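Alpha-L-rhamnosidase (Streptomyces avermitilis, PDB 3W5M) hydrolyses terminal non-reducing alpha-L-rhamnose residues from rhamnosides, including citrus flavonoids and gum arabic, and binds L-rhamnose through a calcium-dependent carbohydrate-binding module. Local coordinates at residues Q304-E308 against W448-F453; L333-V338 against V361-R366; A652-A658 against L706-Y710; D757-A762 against F796-Y800. All blocks are in the same frame, centred on the assembly; numbering follows the deposited sequence.

Contact 1 (Q304-E308 against W448-F453)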
# COMPACT_ATOMS: atom_id res chain seq x y z
N GLN A 304 -20.62 7.50 -13.16
CA GLN A 304 -21.21 8.53 -12.33
C GLN A 304 -22.59 8.13 -11.78
O GLN A 304 -23.42 7.64 -12.53
CB GLN A 304 -21.35 9.81 -13.16
CG GLN A 304 -20.00 10.35 -13.62
CD GLN A 304 -20.14 11.60 -14.48
OE1 GLN A 304 -21.20 11.87 -15.08
NE2 GLN A 304 -19.05 12.36 -14.59
N LEU A 305 -22.79 8.33 -10.49
CA LEU A 305 -24.08 8.04 -9.83
C LEU A 305 -24.54 9.29 -9.11
O LEU A 305 -23.72 10.02 -8.55
CB LEU A 305 -23.94 6.85 -8.87
CG LEU A 305 -23.86 5.44 -9.46
CD1 LEU A 305 -22.62 5.16 -10.28
CD2 LEU A 305 -23.86 4.47 -8.27
N ARG A 306 -25.83 9.60 -9.14
CA ARG A 306 -26.28 10.83 -8.49
C ARG A 306 -27.71 10.74 -8.04
O ARG A 306 -28.48 9.92 -8.56
CB ARG A 306 -26.16 12.06 -9.42
CG ARG A 306 -27.18 12.04 -10.57
CD ARG A 306 -26.94 13.21 -11.54
NE ARG A 306 -26.81 14.52 -10.88
CZ ARG A 306 -27.81 15.35 -10.61
NH1 ARG A 306 -29.06 15.00 -10.87
NH2 ARG A 306 -27.54 16.52 -10.03
N HIS A 307 -28.04 11.63 -7.12
CA HIS A 307 -29.37 11.76 -6.55
C HIS A 307 -29.62 13.20 -6.12
O HIS A 307 -28.85 13.75 -5.32
CB HIS A 307 -29.45 10.85 -5.35
CG HIS A 307 -30.76 10.92 -4.62
ND1 HIS A 307 -31.97 10.69 -5.23
CD2 HIS A 307 -31.04 11.17 -3.32
CE1 HIS A 307 -32.94 10.80 -4.34
NE2 HIS A 307 -32.41 11.10 -3.17
N GLU A 308 -30.71 13.80 -6.62
CA GLU A 308 -31.18 15.09 -6.08
C GLU A 308 -32.28 14.90 -5.04
O GLU A 308 -33.05 13.93 -5.11
CB GLU A 308 -31.65 16.04 -7.18
CG GLU A 308 -30.47 16.56 -8.02
CD GLU A 308 -30.86 17.65 -9.02
OE1 GLU A 308 -31.68 18.53 -8.68
OE2 GLU A 308 -30.32 17.61 -10.16
N TRP A 448 -23.20 18.01 -12.97
CA TRP A 448 -23.86 16.80 -12.45
C TRP A 448 -23.75 16.66 -10.93
O TRP A 448 -24.51 15.88 -10.32
CB TRP A 448 -23.37 15.53 -13.18
CG TRP A 448 -21.97 15.14 -12.78
CD1 TRP A 448 -20.82 15.77 -13.14
CD2 TRP A 448 -21.59 14.04 -11.94
NE1 TRP A 448 -19.73 15.11 -12.59
CE2 TRP A 448 -20.19 14.08 -11.82
CE3 TRP A 448 -22.30 13.04 -11.24
CZ2 TRP A 448 -19.47 13.14 -11.07
CZ3 TRP A 448 -21.59 12.11 -10.49
CH2 TRP A 448 -20.19 12.16 -10.41
N THR A 449 -22.79 17.34 -10.31
CA THR A 449 -22.66 17.27 -8.85
C THR A 449 -23.45 18.37 -8.15
O THR A 449 -23.37 18.52 -6.95
CB THR A 449 -21.20 17.29 -8.38
OG1 THR A 449 -20.63 18.58 -8.65
CG2 THR A 449 -20.40 16.23 -9.14
N SER A 450 -24.22 19.13 -8.94
CA SER A 450 -25.06 20.21 -8.42
C SER A 450 -26.55 20.00 -8.67
O SER A 450 -26.94 19.34 -9.64
CB SER A 450 -24.61 21.57 -9.01
OG SER A 450 -23.35 21.93 -8.49
N PRO A 451 -27.41 20.58 -7.81
CA PRO A 451 -28.84 20.45 -8.04
C PRO A 451 -29.24 21.22 -9.29
O PRO A 451 -28.47 22.04 -9.76
CB PRO A 451 -29.48 21.06 -6.79
CG PRO A 451 -28.44 21.91 -6.17
CD PRO A 451 -27.10 21.45 -6.65
N GLY A 452 -30.43 20.92 -9.82
CA GLY A 452 -30.93 21.57 -11.03
C GLY A 452 -30.39 20.96 -12.32
O GLY A 452 -30.55 21.53 -13.39
N PHE A 453 -29.73 19.81 -12.21
CA PHE A 453 -29.13 19.13 -13.38
C PHE A 453 -30.15 18.26 -14.12
O PHE A 453 -30.95 17.57 -13.52
CB PHE A 453 -27.89 18.30 -12.93
CG PHE A 453 -27.24 17.52 -14.04
CD1 PHE A 453 -26.35 18.13 -14.92
CD2 PHE A 453 -27.51 16.16 -14.20
CE1 PHE A 453 -25.76 17.40 -15.95
CE2 PHE A 453 -26.92 15.42 -15.22
CZ PHE A 453 -26.04 16.04 -16.11

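Contact 2 (L333-V338 against V361-R366)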
# COMPACT_ATOMS: atom_id res chain seq x y z
N LEU A 333 -20.90 16.73 -3.15
CA LEU A 333 -22.17 17.22 -2.61
C LEU A 333 -22.28 18.72 -3.02
O LEU A 333 -21.42 19.52 -2.67
CB LEU A 333 -22.19 17.05 -1.09
CG LEU A 333 -23.39 17.60 -0.32
CD1 LEU A 333 -24.66 16.84 -0.67
CD2 LEU A 333 -23.15 17.53 1.17
N ASN A 334 -23.33 19.03 -3.78
CA ASN A 334 -23.63 20.44 -4.17
C ASN A 334 -22.43 21.13 -4.79
O ASN A 334 -22.02 22.21 -4.34
CB ASN A 334 -24.15 21.22 -2.96
CG ASN A 334 -25.46 20.66 -2.44
OD1 ASN A 334 -25.69 20.61 -1.22
ND2 ASN A 334 -26.31 20.22 -3.34
N GLY A 335 -21.84 20.47 -5.78
CA GLY A 335 -20.75 21.02 -6.57
C GLY A 335 -19.37 21.06 -5.93
O GLY A 335 -18.49 21.70 -6.46
N ARG A 336 -19.18 20.36 -4.81
CA ARG A 336 -17.93 20.39 -4.06
C ARG A 336 -17.57 18.95 -3.69
O ARG A 336 -18.41 18.21 -3.16
CB ARG A 336 -18.11 21.24 -2.80
CG ARG A 336 -16.93 21.25 -1.86
CD ARG A 336 -16.99 22.42 -0.88
NE ARG A 336 -16.16 22.19 0.30
CZ ARG A 336 -14.89 22.59 0.44
NH1 ARG A 336 -14.28 23.25 -0.54
NH2 ARG A 336 -14.23 22.33 1.55
N ARG A 337 -16.34 18.55 -4.00
CA ARG A 337 -15.84 17.22 -3.62
C ARG A 337 -15.87 17.06 -2.11
O ARG A 337 -15.57 17.99 -1.37
CB ARG A 337 -14.41 17.13 -4.13
CG ARG A 337 -13.89 15.73 -4.35
CD ARG A 337 -13.06 15.35 -3.17
NE ARG A 337 -11.78 14.80 -3.59
CZ ARG A 337 -11.19 13.79 -2.97
NH1 ARG A 337 -11.78 13.19 -1.93
NH2 ARG A 337 -10.01 13.38 -3.41
N VAL A 338 -16.23 15.87 -1.61
CA VAL A 338 -16.34 15.65 -0.19
C VAL A 338 -14.99 15.05 0.27
O VAL A 338 -14.55 14.00 -0.26
CB VAL A 338 -17.47 14.65 0.15
CG1 VAL A 338 -17.49 14.33 1.63
CG2 VAL A 338 -18.84 15.18 -0.30
N VAL A 361 -19.95 17.35 6.65
CA VAL A 361 -20.44 18.12 5.51
C VAL A 361 -21.45 19.19 5.91
O VAL A 361 -22.25 19.62 5.09
CB VAL A 361 -20.99 17.22 4.38
CG1 VAL A 361 -19.87 16.33 3.81
CG2 VAL A 361 -22.21 16.41 4.85
N THR A 362 -21.39 19.62 7.16
CA THR A 362 -22.32 20.61 7.70
C THR A 362 -22.43 21.84 6.78
O THR A 362 -23.53 22.31 6.51
CB THR A 362 -21.90 21.03 9.12
OG1 THR A 362 -21.90 19.88 9.96
CG2 THR A 362 -22.91 22.05 9.73
N SER A 363 -21.30 22.33 6.29
CA SER A 363 -21.32 23.61 5.56
C SER A 363 -21.61 23.46 4.07
O SER A 363 -21.75 24.46 3.35
CB SER A 363 -20.03 24.41 5.80
OG SER A 363 -18.92 23.70 5.29
N SER A 364 -21.74 22.20 3.63
CA SER A 364 -22.06 21.88 2.25
C SER A 364 -23.54 21.67 1.98
O SER A 364 -23.97 21.79 0.85
CB SER A 364 -21.29 20.63 1.81
OG SER A 364 -20.20 20.96 0.99
N VAL A 365 -24.33 21.35 3.00
CA VAL A 365 -25.76 21.10 2.75
C VAL A 365 -26.49 22.43 2.60
O VAL A 365 -26.01 23.44 3.09
CB VAL A 365 -26.42 20.26 3.87
CG1 VAL A 365 -25.83 18.85 3.89
CG2 VAL A 365 -26.25 20.92 5.22
N ARG A 366 -27.63 22.39 1.92
CA ARG A 366 -28.42 23.59 1.59
C ARG A 366 -29.88 23.44 1.96
O ARG A 366 -30.41 22.32 1.97
CB ARG A 366 -28.37 23.84 0.08
CG ARG A 366 -27.00 24.12 -0.49
CD ARG A 366 -27.10 24.27 -2.01
NE ARG A 366 -25.79 24.55 -2.59
CZ ARG A 366 -25.54 24.69 -3.89
NH1 ARG A 366 -26.52 24.63 -4.79
NH2 ARG A 366 -24.30 24.93 -4.28
O HOH W 1 -21.16 22.52 -1.26
O HOH W 2 -19.14 18.98 -0.38

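Contact 3 (A652-A658 against L706-Y710)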
# COMPACT_ATOMS: atom_id res chain seq x y z
N ALA A 652 8.42 1.83 12.26
CA ALA A 652 7.90 2.42 13.51
C ALA A 652 8.75 3.55 14.09
O ALA A 652 8.30 4.24 15.03
CB ALA A 652 7.65 1.34 14.56
N TYR A 653 9.98 3.75 13.59
CA TYR A 653 10.70 4.98 13.89
C TYR A 653 10.22 6.12 12.98
O TYR A 653 9.94 7.23 13.44
CB TYR A 653 12.21 4.79 13.65
CG TYR A 653 13.04 4.19 14.78
CD1 TYR A 653 13.52 4.99 15.83
CD2 TYR A 653 13.43 2.87 14.74
CE1 TYR A 653 14.32 4.45 16.85
CE2 TYR A 653 14.24 2.32 15.75
CZ TYR A 653 14.69 3.12 16.79
OH TYR A 653 15.51 2.57 17.78
N THR A 654 10.12 5.84 11.69
CA THR A 654 10.05 6.94 10.72
C THR A 654 8.65 7.50 10.46
O THR A 654 8.55 8.67 10.12
CB THR A 654 10.75 6.59 9.42
OG1 THR A 654 10.48 5.22 9.16
CG2 THR A 654 12.27 6.77 9.59
N MET A 655 7.60 6.70 10.62
CA MET A 655 6.22 7.23 10.56
C MET A 655 5.43 6.63 11.70
O MET A 655 5.78 5.55 12.21
CB MET A 655 5.52 6.83 9.27
CG MET A 655 6.16 7.37 8.02
SD MET A 655 5.36 6.81 6.50
CE MET A 655 3.82 7.75 6.47
N GLU A 656 4.38 7.33 12.13
CA GLU A 656 3.42 6.73 13.04
C GLU A 656 2.77 5.56 12.29
O GLU A 656 1.99 5.75 11.36
CB GLU A 656 2.39 7.74 13.53
CG GLU A 656 1.39 7.13 14.52
CD GLU A 656 0.11 6.62 13.86
OE1 GLU A 656 -0.63 7.44 13.28
OE2 GLU A 656 -0.18 5.38 13.92
N SER A 657 3.15 4.34 12.67
CA SER A 657 2.78 3.14 11.93
C SER A 657 1.79 2.28 12.72
O SER A 657 1.37 1.23 12.23
CB SER A 657 4.04 2.32 11.57
OG SER A 657 4.87 3.07 10.68
N ALA A 658 1.36 2.75 13.90
CA ALA A 658 0.46 1.96 14.73
C ALA A 658 -0.90 1.71 14.10
O ALA A 658 -1.35 0.58 14.02
CB ALA A 658 0.29 2.59 16.10
N LEU A 706 5.44 -3.31 17.12
CA LEU A 706 4.53 -2.21 17.53
C LEU A 706 4.55 -2.06 19.04
O LEU A 706 4.59 -0.96 19.56
CB LEU A 706 3.10 -2.42 17.05
CG LEU A 706 2.81 -2.49 15.54
CD1 LEU A 706 1.35 -2.80 15.21
CD2 LEU A 706 3.21 -1.18 14.83
N TYR A 707 4.59 -3.17 19.75
CA TYR A 707 4.67 -3.08 21.19
C TYR A 707 5.96 -2.37 21.68
O TYR A 707 5.91 -1.48 22.54
CB TYR A 707 4.50 -4.45 21.83
CG TYR A 707 4.58 -4.37 23.32
CD1 TYR A 707 3.55 -3.74 24.04
CD2 TYR A 707 5.68 -4.87 24.01
CE1 TYR A 707 3.61 -3.65 25.42
CE2 TYR A 707 5.74 -4.78 25.40
CZ TYR A 707 4.70 -4.16 26.09
OH TYR A 707 4.72 -4.04 27.46
N GLN A 708 7.11 -2.76 21.13
CA GLN A 708 8.37 -2.09 21.42
C GLN A 708 8.35 -0.57 21.13
O GLN A 708 8.81 0.25 21.94
CB GLN A 708 9.52 -2.77 20.67
CG GLN A 708 9.82 -4.13 21.26
CD GLN A 708 10.34 -3.99 22.69
OE1 GLN A 708 11.30 -3.26 22.94
NE2 GLN A 708 9.67 -4.65 23.63
N ALA A 709 7.79 -0.19 19.97
CA ALA A 709 7.80 1.23 19.59
C ALA A 709 6.78 2.06 20.33
O ALA A 709 7.04 3.23 20.67
CB ALA A 709 7.60 1.39 18.07
N TYR A 710 5.61 1.48 20.57
CA TYR A 710 4.46 2.27 21.05
C TYR A 710 4.01 1.86 22.45
O TYR A 710 3.30 2.61 23.11
CB TYR A 710 3.28 2.26 20.07
CG TYR A 710 3.68 2.73 18.70
CD1 TYR A 710 4.02 4.07 18.49
CD2 TYR A 710 3.74 1.85 17.63
CE1 TYR A 710 4.42 4.51 17.23
CE2 TYR A 710 4.14 2.28 16.37
CZ TYR A 710 4.47 3.61 16.17
OH TYR A 710 4.90 4.03 14.90
O HOH W 3 6.43 6.32 15.29

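Contact 4 (D757-A762 against F796-Y800)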
# COMPACT_ATOMS: atom_id res chain seq x y z
N ASP A 757 16.37 -25.07 6.13
CA ASP A 757 16.00 -25.71 7.40
C ASP A 757 16.61 -25.00 8.63
O ASP A 757 15.97 -24.93 9.67
CB ASP A 757 16.30 -27.22 7.43
CG ASP A 757 17.75 -27.55 7.10
OD1 ASP A 757 18.39 -26.84 6.30
OD2 ASP A 757 18.26 -28.57 7.63
N VAL A 758 17.81 -24.46 8.49
CA VAL A 758 18.42 -23.60 9.52
C VAL A 758 17.53 -22.36 9.73
O VAL A 758 17.18 -21.99 10.85
CB VAL A 758 19.85 -23.17 9.13
CG1 VAL A 758 20.44 -22.18 10.13
CG2 VAL A 758 20.76 -24.39 9.01
N ILE A 759 17.15 -21.74 8.62
CA ILE A 759 16.27 -20.57 8.65
C ILE A 759 14.93 -20.88 9.30
O ILE A 759 14.48 -20.15 10.20
CB ILE A 759 15.98 -20.01 7.25
CG1 ILE A 759 17.25 -19.47 6.55
CG2 ILE A 759 14.84 -18.98 7.30
CD1 ILE A 759 18.06 -18.46 7.31
N ALA A 760 14.28 -21.94 8.84
CA ALA A 760 12.95 -22.28 9.30
C ALA A 760 12.94 -22.65 10.76
O ALA A 760 12.04 -22.25 11.50
CB ALA A 760 12.36 -23.39 8.45
N THR A 761 13.94 -23.43 11.20
CA THR A 761 13.97 -23.81 12.60
C THR A 761 14.32 -22.58 13.48
O THR A 761 13.75 -22.43 14.55
CB THR A 761 14.91 -25.02 12.86
OG1 THR A 761 14.54 -26.10 11.99
CG2 THR A 761 14.71 -25.50 14.28
N ALA A 762 15.17 -21.67 13.00
CA ALA A 762 15.51 -20.45 13.74
C ALA A 762 14.26 -19.57 13.94
O ALA A 762 13.97 -19.11 15.06
CB ALA A 762 16.61 -19.68 13.02
N PHE A 796 17.72 -27.06 17.89
CA PHE A 796 18.45 -26.25 16.94
C PHE A 796 19.97 -26.36 17.09
O PHE A 796 20.70 -26.50 16.09
CB PHE A 796 18.04 -24.77 17.03
CG PHE A 796 18.68 -23.91 15.99
CD1 PHE A 796 19.97 -23.43 16.17
CD2 PHE A 796 17.98 -23.56 14.82
CE1 PHE A 796 20.58 -22.65 15.21
CE2 PHE A 796 18.59 -22.78 13.86
CZ PHE A 796 19.88 -22.32 14.05
N GLN A 797 20.46 -26.26 18.33
CA GLN A 797 21.91 -26.20 18.57
C GLN A 797 22.53 -27.53 18.21
O GLN A 797 23.60 -27.58 17.60
CB GLN A 797 22.23 -25.86 20.02
CG GLN A 797 22.12 -24.38 20.33
CD GLN A 797 21.87 -24.13 21.80
OE1 GLN A 797 21.64 -25.06 22.56
NE2 GLN A 797 21.92 -22.86 22.20
N THR A 798 21.83 -28.59 18.56
CA THR A 798 22.30 -29.94 18.25
C THR A 798 22.42 -30.19 16.74
O THR A 798 23.37 -30.83 16.29
CB THR A 798 21.40 -31.00 18.91
OG1 THR A 798 21.47 -30.82 20.33
CG2 THR A 798 21.85 -32.41 18.56
N ALA A 799 21.47 -29.64 15.98
CA ALA A 799 21.38 -29.93 14.55
C ALA A 799 22.33 -29.09 13.72
O ALA A 799 22.90 -29.59 12.75
CB ALA A 799 19.94 -29.78 14.05
N TYR A 800 22.53 -27.83 14.11
CA TYR A 800 23.19 -26.87 13.23
C TYR A 800 24.41 -26.14 13.76
O TYR A 800 25.10 -25.46 12.99
CB TYR A 800 22.16 -25.84 12.68
CG TYR A 800 20.80 -26.41 12.30
CD1 TYR A 800 20.66 -27.31 11.22
CD2 TYR A 800 19.65 -26.04 13.00
CE1 TYR A 800 19.40 -27.81 10.88
CE2 TYR A 800 18.40 -26.54 12.67
CZ TYR A 800 18.27 -27.41 11.61
OH TYR A 800 17.02 -27.89 11.31
O HOH W 4 17.28 -29.87 9.48

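Contact 1 (Q304-E308 against W448-F453)
Arg306 reaches from its strand into the loop 448-453. CB lies at the edge of the Trp448 indole, near the ring plane. CD comes within 4.0 Å of Phe453 CD2, and there the chain bends (chi3 -49°), which turns NE onto the carbonyl of Trp448. NE gives Trp448 O a bond of 2.7 Å, in the carbonyl plane and on a lone pair; NH2 adds a weak one to the same oxygen. Over one guanidinium face lies Phe453, its ring turned 55° from that plane. At the tip, NH1 and NH2 both grip Glu308 OE2, each at 3.0 Å, as a salt bridge on the anti side of the carboxylate, while NH1 has a second acidic mate in Asp455. Glu308 passes the grip on to the loop: Gly452 N meets its OE1 from above the carboxylate plane at 2.9 Å, and Phe453 N reaches OE2 on the syn side. OE2 thus accepts from three donors, which fixes the carboxylate's rotation. Two residues before Arg306, the amide of Gln304 stacks on the Trp448 indole with planes 14° apart, its CG 3.8 Å from the centroid of the six-membered ring; Thr445 and Tyr375 hold the amide's polar ends. Gln304, Arg306 and Glu308 thus point from one face of strand 303-311 into the loop between strands 436-440 and 459-463, consistent with the beta-sandwich architecture of this enzyme's non-catalytic domains.

Contact 2 (L333-V338 against V361-R366)
Leu333 CD2 is the apolar centre here: it rests 3.7 Å from Ser364 CB and also touches Val361 CB and Val365 CG1. With CG trans to its own backbone N (chi1 176°), the leucine extends into the bend made by 361-366. Beside it Val338 CG1 meets Val361 CG1 at 3.8 Å, the two side chains crossing at about a right angle. On the outer flank Arg366, extended from CG to NE, slides past Asn334 in the opposite direction, and its guanidinium lies almost parallel to the asparagine amide, 17° apart, with Asn334 CB over one face. Two waters join the segments through Ser364 OG. The first water oxygen lies 2.9 Å from Ser364 OG and donates to Asn334 O. The second water oxygen, 2.6 Å from Ser364 OG, donates to Arg336 O. The second shell is backbone. A type I' beta turn from Leu333 to Arg336, closed by Arg336 N to Leu333 O at 3.2 Å, with Leu333 N bonding back to Arg336 O, sets Leu333 and Asn334 facing the loop, whose own bend is held by Ser364 N bonding to Val361 O. Further out, Val361 and Val365 lean on Ala319 of strand 316-326, and Asn334 bonds through its backbone to Ala371 of strand 368-377. The contact therefore joins the hairpin 328-333/336-337, at one margin of its antiparallel sheet, to the connection between strands 353-360 and 368-377.

Contact 3 (A652-A658 against L706-Y710)
Tyr710 is the bump, and the chain leaving helix 641-654 forms the hollow that receives it. The ring enters with its hydroxyl leading, into the bend where Met655 departs from helical geometry, and Ser657 N meets OH at 2.9 Å in a nearly straight bond of 174°. CG stands beside the tyrosine's backbone N, opposite its carbonyl carbon (chi1 -56°), and this directs the ring across to the bend. One face takes the methyl of Ala658, whose CB lies 4.1 Å from the ring centroid in a CH-pi contact; the opposite face is lined by Ala709 CB of its own helix. A water finishes the grip on the phenol, accepting from Tyr710 OH at 2.8 Å and donating to Ala652 O, so the buried hydroxyl is both donor and acceptor. Helix follows helix in this part of the (alpha/alpha)6-barrel, where the bend links 641-654 to the helix starting at Ala658, and the contact docks the end of helix 698-710 against that junction. A phenylalanine in place of Tyr710 would probably leave Ser657 N and the bridging water without their mate and the bend less firmly fixed. Where small residues face each other the backbones come close: Ala652 CB touches Ala709 CB at 3.5 Å, with their CA atoms 6.2 Å apart. Leu706 fits against the start of the next helix, its CD2 branch at the edge of the Tyr710 ring, in its plane, and 4.0 Å from Ser657 O; the leucine also touches Val715 of helix 713-732.

Contact 4 (D757-A762 against F796-Y800)
Segments 757-762 and 796-800 run antiparallel, their short helix axes 174° apart in direction and 11.0 Å apart at closest approach. Two aromatic side chains bridge that gap. Phe796 points its ring rim at the opposite helix: CE2 comes within 3.4 Å of Val758 O and 3.8 Å of Ala762 CB, while Thr761 CG2 also meets the rim near the ring plane. Its CG is trans to the backbone N (chi1 -175°), which carries the ring across. Tyr800, one turn later, presents a face instead, and Val758 CG2 sits over it, 4.1 Å from the centroid in a CH-pi contact; Ala799 CB covers the other face. The phenol tip reaches the polar corner of helix 756-777. There Tyr800 OH lies 3.1 Å from Thr761 OG1 and 2.7 Å from a water that donates to Asp757 OD2. Thr761 OG1 donates to Asp757 O, whose carbonyl also receives Thr761 N from the opposite face. Thr761 OG1 is also hydrogen-bonded to Arg739 N. Asp757 has its main partner in Lys808, by a salt bridge. A leucine at Tyr800 would probably leave the bridging water without its phenol and open a gap beside Val758. Such antiparallel packing of successive helices, 756-777 and 783-800, is the helical-hairpin arrangement of the (alpha/alpha)6-barrel that forms the catalytic domain.

Overall arrangement
Contacts 1 and 2 are neighbours, with centres about 12 Å apart, and reach the same antiparallel sheet: Thr449 O lies 2.7 Å from Gly335 N, a probable hydrogen bond, and Pro451 packs against both Asn334 and Arg366. Along the chain, contact 2 falls between the two segments of contact 1. Contacts 3 and 4 belong to the helical glycosidase domain, their centres about 30 Å apart and their nearest atoms about 17 Å apart. Contact 4 comes nearest to an annotated site, the Ala762 side chain lying about 12 Å from that of Trp695, which binds rhamnose; the other three lie away from such sites. The centres of contacts 1 and 4 are about 64 Å apart.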